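Local coordinates for DNA repair protein RAD2 (Saccharomyces cerevisiae, PDB 4Q0W) that cuts DNA as a magnesium-dependent single-stranded DNA endonuclease essential for the incision step of nucleotide excision repair, at residues G1-W6 with D191-L197; H53-F58 with E153-L157. One frame throughout, in Å; residues are numbered along the deposited sequence. Where two conformers were deposited one is given.

Interaction 1: residues G1-W6 with D191-L197; sequences GVHSFW and DDSDVFL. With CA (calcium ion), chain E; nucleotides of chain C.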
loop_
_atom_site.group_PDB
_atom_site.type_symbol
_atom_site.label_atom_id
_atom_site.label_comp_id
_atom_site.label_asym_id
_atom_site.label_seq_id
_atom_site.Cartn_x
_atom_site.Cartn_y
_atom_site.Cartn_z
ATOM N N GLY A 1 -7.435 13.813 -14.911
ATOM C CA GLY A 1 -6.949 12.510 -15.322
ATOM C C GLY A 1 -7.730 11.359 -14.722
ATOM O O GLY A 1 -8.580 11.549 -13.847
ATOM N N VAL A 2 -7.445 10.157 -15.205
ATOM C CA VAL A 2 -8.030 8.963 -14.633
ATOM C C VAL A 2 -7.035 8.359 -13.640
ATOM O O VAL A 2 -5.868 8.107 -13.981
ATOM C CB VAL A 2 -8.367 7.944 -15.720
ATOM C CG1 VAL A 2 -8.847 6.647 -15.102
ATOM C CG2 VAL A 2 -9.419 8.515 -16.666
ATOM N N HIS A 3 -7.495 8.113 -12.419
ATOM C CA HIS A 3 -6.599 7.634 -11.366
ATOM C C HIS A 3 -5.917 6.309 -11.729
ATOM O O HIS A 3 -6.595 5.356 -12.126
ATOM C CB HIS A 3 -7.361 7.474 -10.052
ATOM C CG HIS A 3 -6.468 7.349 -8.858
ATOM N ND1 HIS A 3 -6.422 6.214 -8.074
ATOM C CD2 HIS A 3 -5.566 8.209 -8.327
ATOM C CE1 HIS A 3 -5.542 6.387 -7.104
ATOM N NE2 HIS A 3 -5.006 7.587 -7.237
ATOM N N SER A 4 -4.586 6.264 -11.599
ATOM C CA SER A 4 -3.785 5.063 -11.888
ATOM C C SER A 4 -3.695 4.719 -13.369
ATOM O O SER A 4 -3.106 3.694 -13.741
ATOM C CB SER A 4 -4.305 3.818 -11.135
ATOM O OG SER A 4 -4.376 4.035 -9.745
ATOM N N PHE A 5 -4.284 5.540 -14.224
ATOM C CA PHE A 5 -4.311 5.186 -15.630
ATOM C C PHE A 5 -2.920 5.094 -16.267
ATOM O O PHE A 5 -2.686 4.248 -17.134
ATOM C CB PHE A 5 -5.183 6.132 -16.444
ATOM C CG PHE A 5 -5.353 5.680 -17.854
ATOM C CD1 PHE A 5 -6.126 4.560 -18.139
ATOM C CD2 PHE A 5 -4.684 6.313 -18.888
ATOM C CE1 PHE A 5 -6.259 4.106 -19.445
ATOM C CE2 PHE A 5 -4.819 5.870 -20.196
ATOM C CZ PHE A 5 -5.609 4.768 -20.472
ATOM N N TRP A 6 -2.005 5.964 -15.851
ATOM C CA TRP A 6 -0.660 5.936 -16.412
ATOM C C TRP A 6 0.064 4.657 -16.002
ATOM O O TRP A 6 0.928 4.178 -16.729
ATOM C CB TRP A 6 0.135 7.183 -16.019
ATOM C CG TRP A 6 -0.334 8.418 -16.742
ATOM C CD1 TRP A 6 -0.926 9.527 -16.188
ATOM C CD2 TRP A 6 -0.274 8.663 -18.153
ATOM N NE1 TRP A 6 -1.227 10.439 -17.168
ATOM C CE2 TRP A 6 -0.834 9.938 -18.384
ATOM C CE3 TRP A 6 0.205 7.929 -19.248
ATOM C CZ2 TRP A 6 -0.924 10.500 -19.662
ATOM C CZ3 TRP A 6 0.116 8.480 -20.513
ATOM C CH2 TRP A 6 -0.444 9.759 -20.712
ATOM N N ASP A 191 0.195 15.916 -19.886
ATOM C CA ASP A 191 0.446 14.804 -18.992
ATOM C C ASP A 191 -0.858 14.239 -18.425
ATOM O O ASP A 191 -0.843 13.303 -17.615
ATOM C CB ASP A 191 1.359 15.226 -17.844
ATOM C CG ASP A 191 2.721 15.699 -18.322
ATOM O OD1 ASP A 191 3.139 15.308 -19.436
ATOM O OD2 ASP A 191 3.367 16.468 -17.573
ATOM N N ASP A 192 -1.980 14.814 -18.846
ATOM C CA ASP A 192 -3.267 14.463 -18.250
ATOM C C ASP A 192 -3.936 13.320 -19.017
ATOM O O ASP A 192 -4.328 13.488 -20.170
ATOM C CB ASP A 192 -4.189 15.686 -18.205
ATOM C CG ASP A 192 -5.415 15.461 -17.310
ATOM O OD1 ASP A 192 -6.112 14.445 -17.491
ATOM O OD2 ASP A 192 -5.671 16.283 -16.408
ATOM N N SER A 193 -4.080 12.173 -18.361
ATOM C CA SER A 193 -4.639 10.978 -19.006
ATOM C C SER A 193 -6.056 11.131 -19.559
ATOM O O SER A 193 -6.481 10.315 -20.375
ATOM C CB SER A 193 -4.584 9.772 -18.063
ATOM O OG SER A 193 -5.220 10.050 -16.819
ATOM N N ASP A 194 -6.789 12.163 -19.140
ATOM C CA ASP A 194 -8.135 12.391 -19.692
ATOM C C ASP A 194 -8.146 12.531 -21.207
ATOM O O ASP A 194 -9.162 12.256 -21.854
ATOM C CB ASP A 194 -8.755 13.653 -19.096
ATOM C CG ASP A 194 -9.326 13.412 -17.737
ATOM O OD1 ASP A 194 -9.784 12.277 -17.485
ATOM O OD2 ASP A 194 -9.310 14.343 -16.914
ATOM N N VAL A 195 -7.025 12.981 -21.773
ATOM C CA VAL A 195 -6.946 13.220 -23.218
ATOM C C VAL A 195 -7.291 11.968 -24.052
ATOM O O VAL A 195 -7.883 12.081 -25.131
ATOM C CB VAL A 195 -5.548 13.793 -23.627
ATOM C CG1 VAL A 195 -4.440 12.772 -23.347
ATOM C CG2 VAL A 195 -5.538 14.204 -25.075
ATOM N N PHE A 196 -6.942 10.779 -23.555
ATOM C CA PHE A 196 -7.280 9.543 -24.273
ATOM C C PHE A 196 -8.802 9.351 -24.304
ATOM O O PHE A 196 -9.365 8.993 -25.339
ATOM C CB PHE A 196 -6.641 8.314 -23.610
ATOM C CG PHE A 196 -5.130 8.252 -23.751
ATOM C CD1 PHE A 196 -4.541 8.046 -24.989
ATOM C CD2 PHE A 196 -4.313 8.390 -22.641
ATOM C CE1 PHE A 196 -3.158 7.996 -25.117
ATOM C CE2 PHE A 196 -2.927 8.326 -22.755
ATOM C CZ PHE A 196 -2.353 8.139 -23.989
ATOM N N LEU A 197 -9.452 9.587 -23.162
ATOM C CA LEU A 197 -10.902 9.404 -23.039
ATOM C C LEU A 197 -11.668 10.388 -23.915
ATOM O O LEU A 197 -12.739 10.060 -24.430
ATOM C CB LEU A 197 -11.352 9.483 -21.569
ATOM C CG LEU A 197 -11.115 8.191 -20.771
ATOM C CD1 LEU A 197 -9.624 7.869 -20.628
ATOM C CD2 LEU A 197 -11.778 8.235 -19.396
HETATM CA CA CA E . -9.009 16.809 -17.028
ATOM P P DA C 5 -3.034 12.537 -14.137
ATOM O OP1 DA C 5 -3.155 12.019 -15.535
ATOM O OP2 DA C 5 -3.985 12.078 -13.085
ATOM O "O5'" DA C 5 -1.559 12.279 -13.551
ATOM C "C5'" DA C 5 -0.422 12.815 -14.262
ATOM C "C4'" DA C 5 0.881 12.389 -13.616
ATOM O "O4'" DA C 5 1.064 13.112 -12.373
ATOM C "C3'" DA C 5 0.998 10.904 -13.272
ATOM O "O3'" DA C 5 2.289 10.470 -13.687
ATOM C "C2'" DA C 5 0.818 10.860 -11.748
ATOM C "C1'" DA C 5 1.375 12.218 -11.320
ATOM N N9 DA C 5 0.794 12.830 -10.123
ATOM C C8 DA C 5 -0.539 13.015 -9.837
ATOM N N7 DA C 5 -0.749 13.628 -8.692
ATOM C C5 DA C 5 0.532 13.875 -8.198
ATOM C C6 DA C 5 0.996 14.493 -7.014
ATOM N N6 DA C 5 0.177 15.004 -6.083
ATOM N N1 DA C 5 2.337 14.571 -6.831
ATOM C C2 DA C 5 3.150 14.068 -7.767
ATOM N N3 DA C 5 2.831 13.461 -8.914
ATOM C C4 DA C 5 1.493 13.393 -9.070
ATOM P P DG C 4 -5.919 18.209 -11.294
ATOM O OP1 DG C 4 -7.168 18.159 -12.100
ATOM O OP2 DG C 4 -5.959 17.911 -9.837
ATOM O "O5'" DG C 4 -4.829 17.243 -11.950
ATOM C "C5'" DG C 4 -4.450 17.402 -13.300
ATOM C "C4'" DG C 4 -3.341 16.404 -13.580
ATOM O "O4'" DG C 4 -2.169 16.714 -12.775
ATOM C "C3'" DG C 4 -3.691 14.949 -13.261
ATOM O "O3'" DG C 4 -3.108 14.145 -14.287
ATOM C "C2'" DG C 4 -3.070 14.699 -11.880
ATOM C "C1'" DG C 4 -1.847 15.616 -11.917
ATOM N N9 DG C 4 -1.496 16.234 -10.640
ATOM C C8 DG C 4 -2.342 16.687 -9.649
ATOM N N7 DG C 4 -1.713 17.222 -8.634
ATOM C C5 DG C 4 -0.372 17.123 -8.965
ATOM C C6 DG C 4 0.771 17.538 -8.247
ATOM O O6 DG C 4 0.817 18.092 -7.140
ATOM N N1 DG C 4 1.944 17.240 -8.945
ATOM C C2 DG C 4 1.992 16.627 -10.192
ATOM N N2 DG C 4 3.212 16.418 -10.734
ATOM N N3 DG C 4 0.915 16.240 -10.876
ATOM C C4 DG C 4 -0.225 16.524 -10.202
HETATM O O HOH W 1 -3.651 9.338 -14.901
HETATM O O HOH W 2 -7.853 16.625 -14.856
HETATM O O HOH W 3 -7.772 18.571 -16.030
#

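Interaction 2: residues H53-F58 with E153-L157; sequences HITGFF and EVQEL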
loop_
_atom_site.group_PDB
_atom_site.type_symbol
_atom_site.label_atom_id
_atom_site.label_comp_id
_atom_site.label_asym_id
_atom_site.label_seq_id
_atom_site.Cartn_x
_atom_site.Cartn_y
_atom_site.Cartn_z
ATOM N N HIS A 53 5.026 32.454 -13.264
ATOM C CA HIS A 53 4.255 32.013 -14.421
ATOM C C HIS A 53 4.879 32.516 -15.724
ATOM O O HIS A 53 4.816 31.834 -16.752
ATOM C CB HIS A 53 2.811 32.484 -14.316
ATOM C CG HIS A 53 2.662 33.975 -14.312
ATOM N ND1 HIS A 53 3.215 34.777 -13.338
ATOM C CD2 HIS A 53 2.014 34.807 -15.164
ATOM C CE1 HIS A 53 2.919 36.041 -13.592
ATOM N NE2 HIS A 53 2.197 36.087 -14.696
ATOM N N ILE A 54 5.473 33.707 -15.682
ATOM C CA ILE A 54 6.149 34.251 -16.857
ATOM C C ILE A 54 7.453 33.503 -17.101
ATOM O O ILE A 54 7.729 33.075 -18.219
ATOM C CB ILE A 54 6.446 35.759 -16.705
ATOM C CG1 ILE A 54 5.154 36.527 -16.425
ATOM C CG2 ILE A 54 7.151 36.310 -17.958
ATOM C CD1 ILE A 54 4.219 36.585 -17.599
ATOM N N THR A 55 8.250 33.352 -16.047
ATOM C CA THR A 55 9.509 32.622 -16.134
ATOM C C THR A 55 9.256 31.197 -16.636
ATOM O O THR A 55 9.952 30.707 -17.530
ATOM C CB THR A 55 10.210 32.560 -14.760
ATOM O OG1 THR A 55 10.486 33.890 -14.308
ATOM C CG2 THR A 55 11.515 31.789 -14.844
ATOM N N GLY A 56 8.242 30.548 -16.065
ATOM C CA GLY A 56 7.895 29.179 -16.413
ATOM C C GLY A 56 7.479 29.040 -17.862
ATOM O O GLY A 56 8.024 28.208 -18.586
ATOM N N PHE A 57 6.507 29.845 -18.288
ATOM C CA PHE A 57 6.064 29.811 -19.676
ATOM C C PHE A 57 7.207 30.108 -20.638
ATOM O O PHE A 57 7.358 29.406 -21.646
ATOM C CB PHE A 57 4.921 30.792 -19.920
ATOM C CG PHE A 57 3.553 30.183 -19.771
ATOM C CD1 PHE A 57 3.007 29.970 -18.511
ATOM C CD2 PHE A 57 2.804 29.842 -20.893
ATOM C CE1 PHE A 57 1.745 29.420 -18.370
ATOM C CE2 PHE A 57 1.540 29.291 -20.759
ATOM C CZ PHE A 57 1.011 29.078 -19.491
ATOM N N PHE A 58 8.014 31.130 -20.331
ATOM C CA PHE A 58 9.111 31.513 -21.226
ATOM C C PHE A 58 10.083 30.348 -21.480
ATOM O O PHE A 58 10.456 30.071 -22.622
ATOM C CB PHE A 58 9.866 32.744 -20.687
ATOM C CG PHE A 58 10.957 33.249 -21.610
ATOM C CD1 PHE A 58 12.250 32.743 -21.531
ATOM C CD2 PHE A 58 10.691 34.248 -22.545
ATOM C CE1 PHE A 58 13.261 33.214 -22.386
ATOM C CE2 PHE A 58 11.692 34.719 -23.399
ATOM C CZ PHE A 58 12.973 34.196 -23.316
ATOM N N GLU A 153 -1.287 37.849 -19.278
ATOM C CA GLU A 153 0.159 38.028 -19.379
ATOM C C GLU A 153 0.843 36.930 -20.192
ATOM O O GLU A 153 1.652 37.215 -21.085
ATOM C CB GLU A 153 0.784 38.107 -17.981
ATOM C CG GLU A 153 0.684 39.504 -17.342
ATOM C CD GLU A 153 0.878 39.485 -15.832
ATOM O OE1 GLU A 153 0.840 40.572 -15.226
ATOM O OE2 GLU A 153 1.058 38.384 -15.252
ATOM N N VAL A 154 0.538 35.676 -19.874
ATOM C CA VAL A 154 1.170 34.575 -20.592
ATOM C C VAL A 154 0.681 34.577 -22.035
ATOM O O VAL A 154 1.433 34.244 -22.954
ATOM C CB VAL A 154 0.962 33.194 -19.896
ATOM C CG1 VAL A 154 1.566 33.210 -18.512
ATOM C CG2 VAL A 154 -0.506 32.831 -19.819
ATOM N N GLN A 155 -0.559 35.001 -22.253
ATOM C CA GLN A 155 -1.055 35.049 -23.620
ATOM C C GLN A 155 -0.404 36.186 -24.414
ATOM O O GLN A 155 -0.195 36.065 -25.618
ATOM C CB GLN A 155 -2.580 35.127 -23.654
ATOM C CG GLN A 155 -3.239 33.816 -23.213
ATOM C CD GLN A 155 -4.727 33.966 -22.939
ATOM O OE1 GLN A 155 -5.270 35.073 -22.966
ATOM N NE2 GLN A 155 -5.391 32.848 -22.672
ATOM N N GLU A 156 -0.077 37.283 -23.740
ATOM C CA GLU A 156 0.651 38.373 -24.393
ATOM C C GLU A 156 2.043 37.873 -24.782
ATOM O O GLU A 156 2.520 38.125 -25.882
ATOM C CB GLU A 156 0.751 39.594 -23.473
ATOM C CG GLU A 156 1.579 40.758 -24.043
ATOM C CD GLU A 156 0.984 41.339 -25.309
ATOM O OE1 GLU A 156 -0.249 41.250 -25.489
ATOM O OE2 GLU A 156 1.750 41.881 -26.136
ATOM N N LEU A 157 2.684 37.151 -23.870
ATOM C CA LEU A 157 3.979 36.553 -24.151
ATOM C C LEU A 157 3.892 35.664 -25.385
ATOM O O LEU A 157 4.697 35.802 -26.325
ATOM C CB LEU A 157 4.467 35.759 -22.945
ATOM C CG LEU A 157 5.811 35.038 -23.083
ATOM C CD1 LEU A 157 6.935 36.020 -23.406
ATOM C CD2 LEU A 157 6.124 34.277 -21.822
#

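Interaction 1: residues G1-W6 with D191-L197
Gly1 lies against the turn that opens the short helix 194-197, its CA 4.5 Å from the CA of Asp194, and a type II beta turn from Val2 to Phe5 then leads the chain into helix 5-9. The amino group of Gly1 sits among acidic oxygens. It gives a 2.8 Å hydrogen bond to Asp194 OD2, which it meets from well above the carboxylate plane. It also forms a salt bridge with Asp192 OD1, although as a hydrogen bond this contact is weak. Asp192 OD1 in turn takes the backbone N-H of Asp194 on its anti lone pair, which caps the turn. The positive terminus probably offsets part of the charge of the acidic cluster.

Ser193 sits in the middle. Its OG, placed between backbone N and carbonyl carbon (chi1 55°), accepts from Val2 N at 2.8 Å and donates to a water that also bonds Val2 O and the phosphate of DA5 of the DNA (chain C). Ser193 CB lies near the rim of the Trp6 indole, 3.5 Å from NE1. Trp6 NE1 and Ser193 N both donate to OP1 of DA5 of chain C, the latter almost straight at 177°. NE1 also gives a weak bond to Asp191 O. On the side of helix 194-197, Trp6 CH2 meets the edge of the Phe196 ring at 3.5 Å, and Phe5 CE2 approaches the same ring obliquely. Val2 CG2 packs on Leu197 CD2 at 3.6 Å. Asp194 OD2 binds the calcium ion with Glu173; Asp192, Asp194 and Asp243 probably hold the second magnesium, as in relatives. This is the metal and phosphate site of an XPG/RAD2 nuclease, with the N-terminus built into it.

Interaction 2: residues H53-F58 with E153-L157
Val154 meets Phe57 where helices 52-66 and 148-160 run side by side; the axes of the short segments approach to 10.0 Å and are inclined by 34°. The CB of Val154 stands over the centre of the Phe57 ring, 3.8 Å from the centroid and only 5° off the ring normal. This is a CH-pi contact. From CB the two methyls part. CG1, anti to the carbonyl carbon (chi1 -61°), comes within 3.5 Å of Phe57 CD1 and also meets the edge of the His53 imidazole at CD2. CG2 reaches the far rim of the Phe57 ring, 4.1 Å from CZ.

Beside this, His53 NE2 donates to Glu153 OE2 at 2.6 Å. The bond is fairly straight and meets the oxygen nearly in line with its C-O bond. The oxygen lies close to the imidazole plane, and ring and carboxylate are nearly coplanar. The extended Glu153 chain carries the carboxylate to the ring edge. Ile54 CD1 lies against Glu153 CB at 3.8 Å. Farther along, Leu157 CD2 packs on the backbone at Phe58 N and on the CB atoms of Phe57 and Phe58.

Phe75 of strand 70-75 touches both Phe57 and Val154. Helix 336-347 also packs here, with Phe342 on Ile54 and Leu339 on Leu157. The arrangement is helix-helix packing with one His-carboxylate bond, joining the N-domain to the I-domain in the nuclease core.

Overall arrangement
Interactions 1 and 2 both join the N-domain to the I-domain, with centres 26 Å apart and nearest atoms about 13 Å apart. They do not touch. Along the chain the order is 1-6, 53-58, 153-157, 191-197, so the pairing of interaction 2 falls wholly between the two halves of interaction 1. Both border the same mixed sheet: Phe196 packs on strand 202-205, and Phe57 and Val154 on strand 70-75. Interaction 1 is near the centre of the chain, at the metal and DNA. Interaction 2 lies about 10 Å from the nucleic acid at its nearest atom. The two domains thus form one nuclease core, joined at the active site and again through packed helices.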